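Local atomic coordinates of group 3 allergen SMIPP-S YvT004A06 (Sarcoptes scabiei type hominis, PDB entry 3H7T), a protein that belongs to the trypsin-like serine protease family but, as an inactivated protease paralogue, probably lacks the peptidase activity of its relatives. Residues G27-T32 and G194-V199; Q41-T46 and A87-E92; K157-D162 and S204-E209. One frame throughout, in Å; residues are numbered along the deposited sequence.

Contact 1: residues G27-T32 and G194-V199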
loop_
_atom_site.group_PDB
_atom_site.type_symbol
_atom_site.label_atom_id
_atom_site.label_comp_id
_atom_site.label_asym_id
_atom_site.label_seq_id
_atom_site.Cartn_x
_atom_site.Cartn_y
_atom_site.Cartn_z
ATOM N N GLY A 27 0.078 -0.197 -6.026
ATOM C CA GLY A 27 1.456 -0.107 -5.586
ATOM C C GLY A 27 1.786 -1.267 -4.657
ATOM O O GLY A 27 0.906 -2.045 -4.269
ATOM N N GLY A 28 3.059 -1.374 -4.306
ATOM C CA GLY A 28 3.550 -2.435 -3.428
ATOM C C GLY A 28 4.852 -1.999 -2.777
ATOM O O GLY A 28 5.348 -0.895 -3.034
ATOM N N SER A 29 5.409 -2.862 -1.936
ATOM C CA SER A 29 6.678 -2.566 -1.286
ATOM C C SER A 29 7.537 -3.839 -1.156
ATOM O O SER A 29 7.000 -4.924 -0.914
ATOM C CB SER A 29 6.415 -1.930 0.089
ATOM O OG SER A 29 7.426 -0.983 0.401
ATOM N N ILE A 30 8.853 -3.691 -1.332
ATOM C CA ILE A 30 9.815 -4.784 -1.191
ATOM C C ILE A 30 10.046 -5.143 0.275
ATOM O O ILE A 30 10.588 -4.336 1.036
ATOM C CB ILE A 30 11.237 -4.433 -1.756
ATOM C CG1 ILE A 30 11.175 -3.661 -3.089
ATOM C CG2 ILE A 30 12.115 -5.692 -1.809
ATOM C CD1 ILE A 30 11.197 -4.489 -4.327
ATOM N N LEU A 31 9.682 -6.365 0.649
ATOM C CA LEU A 31 10.037 -6.893 1.971
ATOM C C LEU A 31 11.361 -7.672 1.948
ATOM O O LEU A 31 12.227 -7.475 2.813
ATOM C CB LEU A 31 8.889 -7.737 2.542
ATOM C CG LEU A 31 7.600 -6.955 2.834
ATOM C CD1 LEU A 31 6.553 -7.850 3.473
ATOM C CD2 LEU A 31 7.862 -5.721 3.700
ATOM N N THR A 32 11.502 -8.559 0.964
ATOM C CA THR A 32 12.754 -9.286 0.709
ATOM C C THR A 32 12.916 -9.448 -0.795
ATOM O O THR A 32 12.027 -9.066 -1.561
ATOM C CB THR A 32 12.794 -10.705 1.363
ATOM O OG1 THR A 32 11.907 -11.593 0.668
ATOM C CG2 THR A 32 12.427 -10.668 2.848
ATOM N N GLY A 194 12.187 4.679 8.768
ATOM C CA GLY A 194 12.787 3.625 7.953
ATOM C C GLY A 194 12.143 2.252 8.037
ATOM O O GLY A 194 12.800 1.242 7.762
ATOM N N THR A 195 10.867 2.200 8.420
ATOM C CA THR A 195 10.127 0.937 8.432
ATOM C C THR A 195 8.758 1.110 7.777
ATOM O O THR A 195 8.242 2.213 7.715
ATOM C CB THR A 195 9.962 0.344 9.862
ATOM O OG1 THR A 195 8.911 1.014 10.553
ATOM C CG2 THR A 195 11.266 0.427 10.674
ATOM N N LEU A 196 8.188 0.011 7.294
ATOM C CA LEU A 196 6.877 0.020 6.648
ATOM C C LEU A 196 5.730 -0.034 7.671
ATOM O O LEU A 196 5.358 -1.112 8.138
ATOM C CB LEU A 196 6.769 -1.154 5.674
ATOM C CG LEU A 196 5.511 -1.180 4.803
ATOM C CD1 LEU A 196 5.616 -0.108 3.715
ATOM C CD2 LEU A 196 5.341 -2.549 4.190
ATOM N N VAL A 197 5.158 1.117 8.009
ATOM C CA VAL A 197 4.117 1.146 9.059
ATOM C C VAL A 197 2.696 0.984 8.524
ATOM O O VAL A 197 1.776 0.634 9.276
ATOM C CB VAL A 197 4.220 2.399 9.968
ATOM C CG1 VAL A 197 5.604 2.485 10.603
ATOM C CG2 VAL A 197 3.912 3.678 9.203
ATOM N N GLY A 198 2.521 1.253 7.231
ATOM C CA GLY A 198 1.222 1.153 6.608
ATOM C C GLY A 198 1.247 0.680 5.169
ATOM O O GLY A 198 2.271 0.764 4.476
ATOM N N VAL A 199 0.112 0.149 4.738
ATOM C CA VAL A 199 -0.112 -0.195 3.336
ATOM C C VAL A 199 -1.437 0.421 2.922
ATOM O O VAL A 199 -2.483 0.077 3.480
ATOM C CB VAL A 199 -0.137 -1.735 3.103
ATOM C CG1 VAL A 199 -0.459 -2.053 1.641
ATOM C CG2 VAL A 199 1.206 -2.379 3.502
#

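Contact 2: residues Q41-T46 and A87-E92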
loop_
_atom_site.group_PDB
_atom_site.type_symbol
_atom_site.label_atom_id
_atom_site.label_comp_id
_atom_site.label_asym_id
_atom_site.label_seq_id
_atom_site.Cartn_x
_atom_site.Cartn_y
_atom_site.Cartn_z
ATOM N N GLN A 41 -7.238 -6.108 -1.813
ATOM C CA GLN A 41 -8.191 -5.644 -2.835
ATOM C C GLN A 41 -7.617 -5.636 -4.255
ATOM O O GLN A 41 -8.365 -5.570 -5.228
ATOM C CB GLN A 41 -8.724 -4.242 -2.493
ATOM C CG GLN A 41 -7.699 -3.110 -2.709
ATOM C CD GLN A 41 -8.206 -1.763 -2.231
ATOM O OE1 GLN A 41 -7.838 -1.310 -1.148
ATOM N NE2 GLN A 41 -9.074 -1.121 -3.029
ATOM N N CYS A 42 -6.294 -5.675 -4.356
ATOM C CA CYS A 42 -5.596 -5.615 -5.633
ATOM C C CYS A 42 -5.560 -6.956 -6.346
ATOM O O CYS A 42 -5.617 -7.006 -7.572
ATOM C CB CYS A 42 -4.156 -5.144 -5.418
ATOM S SG CYS A 42 -4.026 -3.511 -4.654
ATOM N N VAL A 43 -5.450 -8.036 -5.578
ATOM C CA VAL A 43 -5.074 -9.332 -6.147
ATOM C C VAL A 43 -5.924 -10.515 -5.667
ATOM O O VAL A 43 -5.685 -11.656 -6.073
ATOM C CB VAL A 43 -3.568 -9.633 -5.904
ATOM C CG1 VAL A 43 -2.674 -8.602 -6.629
ATOM C CG2 VAL A 43 -3.253 -9.680 -4.402
ATOM N N ASP A 44 -6.906 -10.235 -4.812
ATOM C CA ASP A 44 -7.816 -11.253 -4.284
ATOM C C ASP A 44 -8.509 -12.029 -5.405
ATOM O O ASP A 44 -9.229 -11.450 -6.215
ATOM C CB ASP A 44 -8.867 -10.603 -3.378
ATOM C CG ASP A 44 -9.768 -11.618 -2.695
ATOM O OD1 ASP A 44 -9.313 -12.750 -2.429
ATOM O OD2 ASP A 44 -10.933 -11.274 -2.410
ATOM N N GLY A 45 -8.269 -13.339 -5.437
ATOM C CA GLY A 45 -8.886 -14.233 -6.416
ATOM C C GLY A 45 -8.258 -14.174 -7.798
ATOM O O GLY A 45 -8.847 -14.650 -8.765
ATOM N N THR A 46 -7.059 -13.599 -7.885
ATOM C CA THR A 46 -6.334 -13.474 -9.147
ATOM C C THR A 46 -5.164 -14.451 -9.195
ATOM O O THR A 46 -4.361 -14.530 -8.257
ATOM C CB THR A 46 -5.839 -12.017 -9.381
ATOM O OG1 THR A 46 -6.967 -11.137 -9.452
ATOM C CG2 THR A 46 -5.051 -11.900 -10.680
ATOM N N ALA A 87 -1.946 -8.278 1.003
ATOM C CA ALA A 87 -1.533 -9.523 0.362
ATOM C C ALA A 87 -0.032 -9.564 0.204
ATOM O O ALA A 87 0.613 -8.531 0.021
ATOM C CB ALA A 87 -2.211 -9.700 -0.980
ATOM N N VAL A 88 0.527 -10.763 0.290
ATOM C CA VAL A 88 1.947 -10.929 0.060
ATOM C C VAL A 88 2.149 -11.710 -1.221
ATOM O O VAL A 88 1.538 -12.762 -1.436
ATOM C CB VAL A 88 2.671 -11.584 1.253
ATOM C CG1 VAL A 88 4.135 -11.825 0.918
ATOM C CG2 VAL A 88 2.542 -10.701 2.491
ATOM N N ILE A 89 2.996 -11.162 -2.077
ATOM C CA ILE A 89 3.283 -11.756 -3.364
ATOM C C ILE A 89 4.696 -12.309 -3.333
ATOM O O ILE A 89 5.642 -11.606 -2.967
ATOM C CB ILE A 89 3.128 -10.720 -4.512
ATOM C CG1 ILE A 89 1.698 -10.160 -4.539
ATOM C CG2 ILE A 89 3.483 -11.355 -5.858
ATOM C CD1 ILE A 89 1.520 -8.893 -5.404
ATOM N N GLU A 90 4.832 -13.584 -3.684
ATOM C CA GLU A 90 6.150 -14.173 -3.892
ATOM C C GLU A 90 6.473 -14.119 -5.383
ATOM O O GLU A 90 5.639 -14.479 -6.213
ATOM C CB GLU A 90 6.202 -15.613 -3.365
ATOM C CG GLU A 90 7.557 -16.283 -3.558
ATOM C CD GLU A 90 7.634 -17.682 -2.970
ATOM O OE1 GLU A 90 6.652 -18.153 -2.352
ATOM O OE2 GLU A 90 8.699 -18.312 -3.120
ATOM N N THR A 91 7.675 -13.657 -5.715
ATOM C CA THR A 91 8.093 -13.530 -7.114
ATOM C C THR A 91 8.606 -14.853 -7.682
ATOM O O THR A 91 9.058 -15.733 -6.932
ATOM C CB THR A 91 9.150 -12.411 -7.309
ATOM O OG1 THR A 91 10.305 -12.671 -6.499
ATOM C CG2 THR A 91 8.570 -11.057 -6.933
ATOM N N GLU A 92 8.505 -14.991 -9.006
ATOM C CA GLU A 92 9.027 -16.153 -9.734
ATOM C C GLU A 92 10.547 -16.216 -9.667
ATOM O O GLU A 92 11.127 -17.284 -9.455
ATOM C CB GLU A 92 8.584 -16.117 -11.201
ATOM C CG GLU A 92 7.176 -16.642 -11.458
ATOM C CD GLU A 92 7.102 -18.160 -11.579
ATOM O OE1 GLU A 92 8.085 -18.855 -11.239
ATOM O OE2 GLU A 92 6.045 -18.663 -12.019
#

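Contact 3: residues K157-D162 and S204-E209. With ZN (zinc ion), chain F.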
loop_
_atom_site.group_PDB
_atom_site.type_symbol
_atom_site.label_atom_id
_atom_site.label_comp_id
_atom_site.label_asym_id
_atom_site.label_seq_id
_atom_site.Cartn_x
_atom_site.Cartn_y
_atom_site.Cartn_z
ATOM N N LYS A 157 -18.232 7.715 10.544
ATOM C CA LYS A 157 -19.562 7.400 11.069
ATOM C C LYS A 157 -20.638 8.365 10.555
ATOM O O LYS A 157 -21.802 7.974 10.435
ATOM C CB LYS A 157 -19.555 7.391 12.603
ATOM C CG LYS A 157 -20.782 6.752 13.238
ATOM C CD LYS A 157 -20.701 6.794 14.763
ATOM N N GLN A 158 -20.239 9.608 10.258
ATOM C CA GLN A 158 -21.136 10.643 9.721
ATOM C C GLN A 158 -21.859 10.206 8.447
ATOM O O GLN A 158 -22.996 10.612 8.199
ATOM C CB GLN A 158 -20.358 11.929 9.413
ATOM C CG GLN A 158 -20.007 12.799 10.606
ATOM C CD GLN A 158 -19.142 13.990 10.215
ATOM O OE1 GLN A 158 -18.070 14.204 10.776
ATOM N NE2 GLN A 158 -19.606 14.770 9.236
ATOM N N ILE A 159 -21.184 9.400 7.631
ATOM C CA ILE A 159 -21.776 8.884 6.401
ATOM C C ILE A 159 -21.943 7.367 6.494
ATOM O O ILE A 159 -21.952 6.668 5.482
ATOM C CB ILE A 159 -20.983 9.313 5.136
ATOM C CG1 ILE A 159 -19.546 8.779 5.161
ATOM C CG2 ILE A 159 -20.996 10.836 4.987
ATOM C CD1 ILE A 159 -18.902 8.724 3.793
ATOM N N GLU A 160 -22.090 6.883 7.732
ATOM C CA GLU A 160 -22.236 5.453 8.047
ATOM C C GLU A 160 -21.141 4.581 7.417
ATOM O O GLU A 160 -21.424 3.508 6.881
ATOM C CB GLU A 160 -23.637 4.938 7.651
ATOM C CG GLU A 160 -24.780 5.936 7.848
ATOM C CD GLU A 160 -25.467 5.824 9.198
ATOM O OE1 GLU A 160 -26.716 5.897 9.223
ATOM O OE2 GLU A 160 -24.772 5.667 10.229
ATOM N N ALA A 161 -19.892 5.038 7.478
ATOM C CA ALA A 161 -18.785 4.286 6.885
ATOM C C ALA A 161 -17.798 3.808 7.945
ATOM O O ALA A 161 -16.702 3.342 7.626
ATOM C CB ALA A 161 -18.073 5.124 5.810
ATOM N N ASP A 162 -18.203 3.913 9.205
ATOM C CA ASP A 162 -17.332 3.574 10.332
ATOM C C ASP A 162 -16.858 2.116 10.342
ATOM O O ASP A 162 -15.899 1.794 11.030
ATOM C CB ASP A 162 -17.999 3.949 11.664
ATOM C CG ASP A 162 -19.419 3.421 11.783
ATOM O OD1 ASP A 162 -19.658 2.642 12.721
ATOM O OD2 ASP A 162 -20.293 3.784 10.949
ATOM N N SER A 204 -13.428 2.753 -2.691
ATOM C CA SER A 204 -14.056 3.359 -3.866
ATOM C C SER A 204 -15.294 4.201 -3.521
ATOM O O SER A 204 -15.568 5.184 -4.193
ATOM C CB SER A 204 -14.374 2.294 -4.919
ATOM O OG SER A 204 -15.210 1.284 -4.390
ATOM N N SER A 205 -16.013 3.844 -2.459
ATOM C CA SER A 205 -17.220 4.593 -2.093
ATOM C C SER A 205 -16.947 5.921 -1.377
ATOM O O SER A 205 -17.850 6.743 -1.237
ATOM C CB SER A 205 -18.207 3.729 -1.297
ATOM O OG SER A 205 -17.724 3.424 0.003
ATOM N N MET A 206 -15.709 6.142 -0.943
ATOM C CA MET A 206 -15.388 7.323 -0.154
ATOM C C MET A 206 -15.075 8.556 -1.007
ATOM O O MET A 206 -14.258 8.490 -1.929
ATOM C CB MET A 206 -14.249 7.036 0.829
ATOM C CG MET A 206 -14.626 6.081 1.974
ATOM S SD MET A 206 -15.996 6.616 3.029
ATOM C CE MET A 206 -15.323 8.144 3.675
ATOM N N PRO A 207 -15.738 9.687 -0.706
ATOM C CA PRO A 207 -15.357 10.954 -1.322
ATOM C C PRO A 207 -14.152 11.541 -0.599
ATOM O O PRO A 207 -13.724 10.998 0.423
ATOM C CB PRO A 207 -16.586 11.831 -1.078
ATOM C CG PRO A 207 -17.101 11.347 0.238
ATOM C CD PRO A 207 -16.867 9.852 0.233
ATOM N N SER A 208 -13.610 12.641 -1.114
ATOM C CA SER A 208 -12.557 13.357 -0.400
ATOM C C SER A 208 -13.102 14.060 0.847
ATOM O O SER A 208 -14.309 14.010 1.129
ATOM C CB SER A 208 -11.814 14.333 -1.324
ATOM O OG SER A 208 -12.680 15.318 -1.852
ATOM N N GLU A 209 -12.194 14.713 1.574
ATOM C CA GLU A 209 -12.451 15.385 2.862
ATOM C C GLU A 209 -12.387 14.441 4.059
ATOM O O GLU A 209 -12.406 14.889 5.204
ATOM C CB GLU A 209 -13.755 16.208 2.872
ATOM C CG GLU A 209 -13.854 17.276 1.787
ATOM C CD GLU A 209 -12.811 18.373 1.898
ATOM O OE1 GLU A 209 -12.675 18.978 2.983
ATOM O OE2 GLU A 209 -12.141 18.652 0.882
HETATM ZN ZN ZN F . -10.964 20.483 1.173
HETATM O O HOH W 1 -11.857 21.416 2.665
#

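Contact 1: residues G27-T32 and G194-V199
Leu196 divides its two methyls between Ser29 and Leu31, one for each partner. CD1 lies 3.9 Å from Ser29 OG and 4.1 Å from Ser29 CB, so this methyl rests against the whole short side chain of the serine. The other branch, Leu196 CD2, meets Leu31 CD2 at 4.1 Å. The two leucine side chains cross at about a right angle, touching through a single pair of methyls instead of lying along each other. Leu196 can fork in this way because its CG stands anti to the backbone N (chi1 -173°), which carries the branch point out toward 27-32. In Leu31, CG is anti to the carbonyl carbon (chi1 -65°), and this swings CD2 back to the contact although the residue starts off to one side.

All three residues are buried, and no hydrogen bond joins the segments, whose nearest CA atoms, those of Ser29 and Leu196, are 8.3 Å apart. The small serine suits its place, since Trp14, Ile105 and Pro189 also crowd against it; Ile37 touches both leucines and closes the apolar cluster. A classic beta bulge interrupts each strand pairing nearby: Leu31 and Thr32 opposite Phe35, Val197 and Gly198 opposite Ala190. Further out the contact gives way to turns. Gly194 is exposed and has the positive phi that glycine takes easily, while Thr195 OG1 hydrogen-bonds to Gln192 O and Thr32 OG1 to Asn34 N. Strand 26-30 belongs to the N-terminal beta barrel and strand 195-200 to the C-terminal one. Two such barrels packed together make the chymotrypsin-like fold of the trypsin family.

Contact 2: residues Q41-T46 and A87-E92
Val43 meets strand 87-91 with both of its methyls. CG2 sits 3.6 Å from Ala87 CB, a close methyl-to-methyl touch, while CG1 makes a looser approach to Ile89 CD1 at 4.4 Å. With chi1 at -64°, CG1 is anti to the carbonyl carbon and CG2 falls between the backbone N and the carbonyl carbon, an arrangement that spreads the two branches along the strand toward residues two apart. Ala87 and Ile89 send their side chains to the same side of the strand, and Val88 faces away. Alanine fits where the backbones come nearest, with Val43 CA and Ala87 CA 7.4 Å apart; the longer isoleucine spans the wider gap further along. All three residues are buried, and no hydrogen bond links the segments.

The valine is positioned from both of its flanks. Ahead of it, Cys42 is tied to Cys26 by a disulfide. Behind it, a type II turn from Val43 to Thr46 is closed by Thr46 N donating to Val43 O at 3.0 Å, with Gly45 supplying the positive phi that the third position favours and the amide of Gln235 gripping Gly45 N and Asp44 OD1. Judged from the family's sequence motifs, Gln41, Asn85 and Ala186 probably stand where the catalytic histidine, aspartate and serine would be, consistent with an inactivated protease; Gln41 OE1 hydrogen-bonds Asn85 ND2, and its side chain touches Ala186.

With Ile51 of strand 51-55 also packed on Val43, and Ile53, Ile72 and Ala69 around Ile89, the short, irregular helical turn 40-43 lies against the six-stranded barrel, in which strand 87-91 runs antiparallel between strands 35-38 and 65-74.

Contact 3: residues K157-D162 and S204-E209
Ile159 and Met206 are brought together by torsions of opposite effect. In Ile159, CG1 stands between the backbone N and the carbonyl carbon (chi1 61°) and the chain beyond is extended, so CD1 is pushed well out toward 204-209. Met206 does the reverse: bent at chi2 (-59°) and again at chi3 (-61°), it curls to put its sulfur and terminal methyl before the other loop. That loop opens with the Schellman motif that ends helix 149-157, in which Glu160 takes the positive phi; Glu160 N bonds to Lys157 O at 2.9 Å and Ala161 N to Tyr156 O. The reversal turns Ile159 and Ala161 to the same partner.

Ile159 CD1 lies 3.6 Å from Met206 CE and 3.7 Å from Met206 SD, and the two side chains meet at a slant. Ala161 CB meets Met206 SD at 3.8 Å, so the thioether serves both residues, as a long, flexible, unbranched chain can. Tyr156 of the helix touches both Ala161 and Met206, backing the buried side of the cluster, and the single methyl of Ala161 lets the sulfur come close beside it. Toward the surface, Ile159 CD1 also nears the ring of Pro207, 4.3 Å from CD; these two residues are exposed and in the crystal touch a neighbouring molecule. The contact is wholly apolar and joins the end of the helix to the loop between strands 195-200 and 212-216 of this trypsin-like fold.

Further along that loop is a zinc ion bound by Glu209 and Glu178. Glu175 brings another carboxylate close to Glu209 OE1, a like-charge approach that the metal probably eases. The carboxylate of Glu209 is used unevenly: OE2 binds the zinc at 2.2 Å, whereas OE1 accepts a 2.6 Å hydrogen bond from a water that is itself a zinc ligand.

How the contacts relate
Contacts 1 and 2 both involve the six-stranded barrel. Their centres are 15 Å apart and their nearest atoms about 5 Å, without touching. Contact 1 ties that barrel to the C-terminal one, whereas contact 2 places helix 40-43 against it. Contact 3 has its centre 26 Å from contact 1 and 27 Å from contact 2, among loops of the other half, though nearest atoms come to about 13 Å and 6 Å respectively. Along the chain, contact 2 nests within the loop closed by contact 1, contacts 1 and 3 interleave, and contact 3 follows contact 2. The long-range closure at 27-32 and 194-199 thus joins two halves, each with a more local contact of its own.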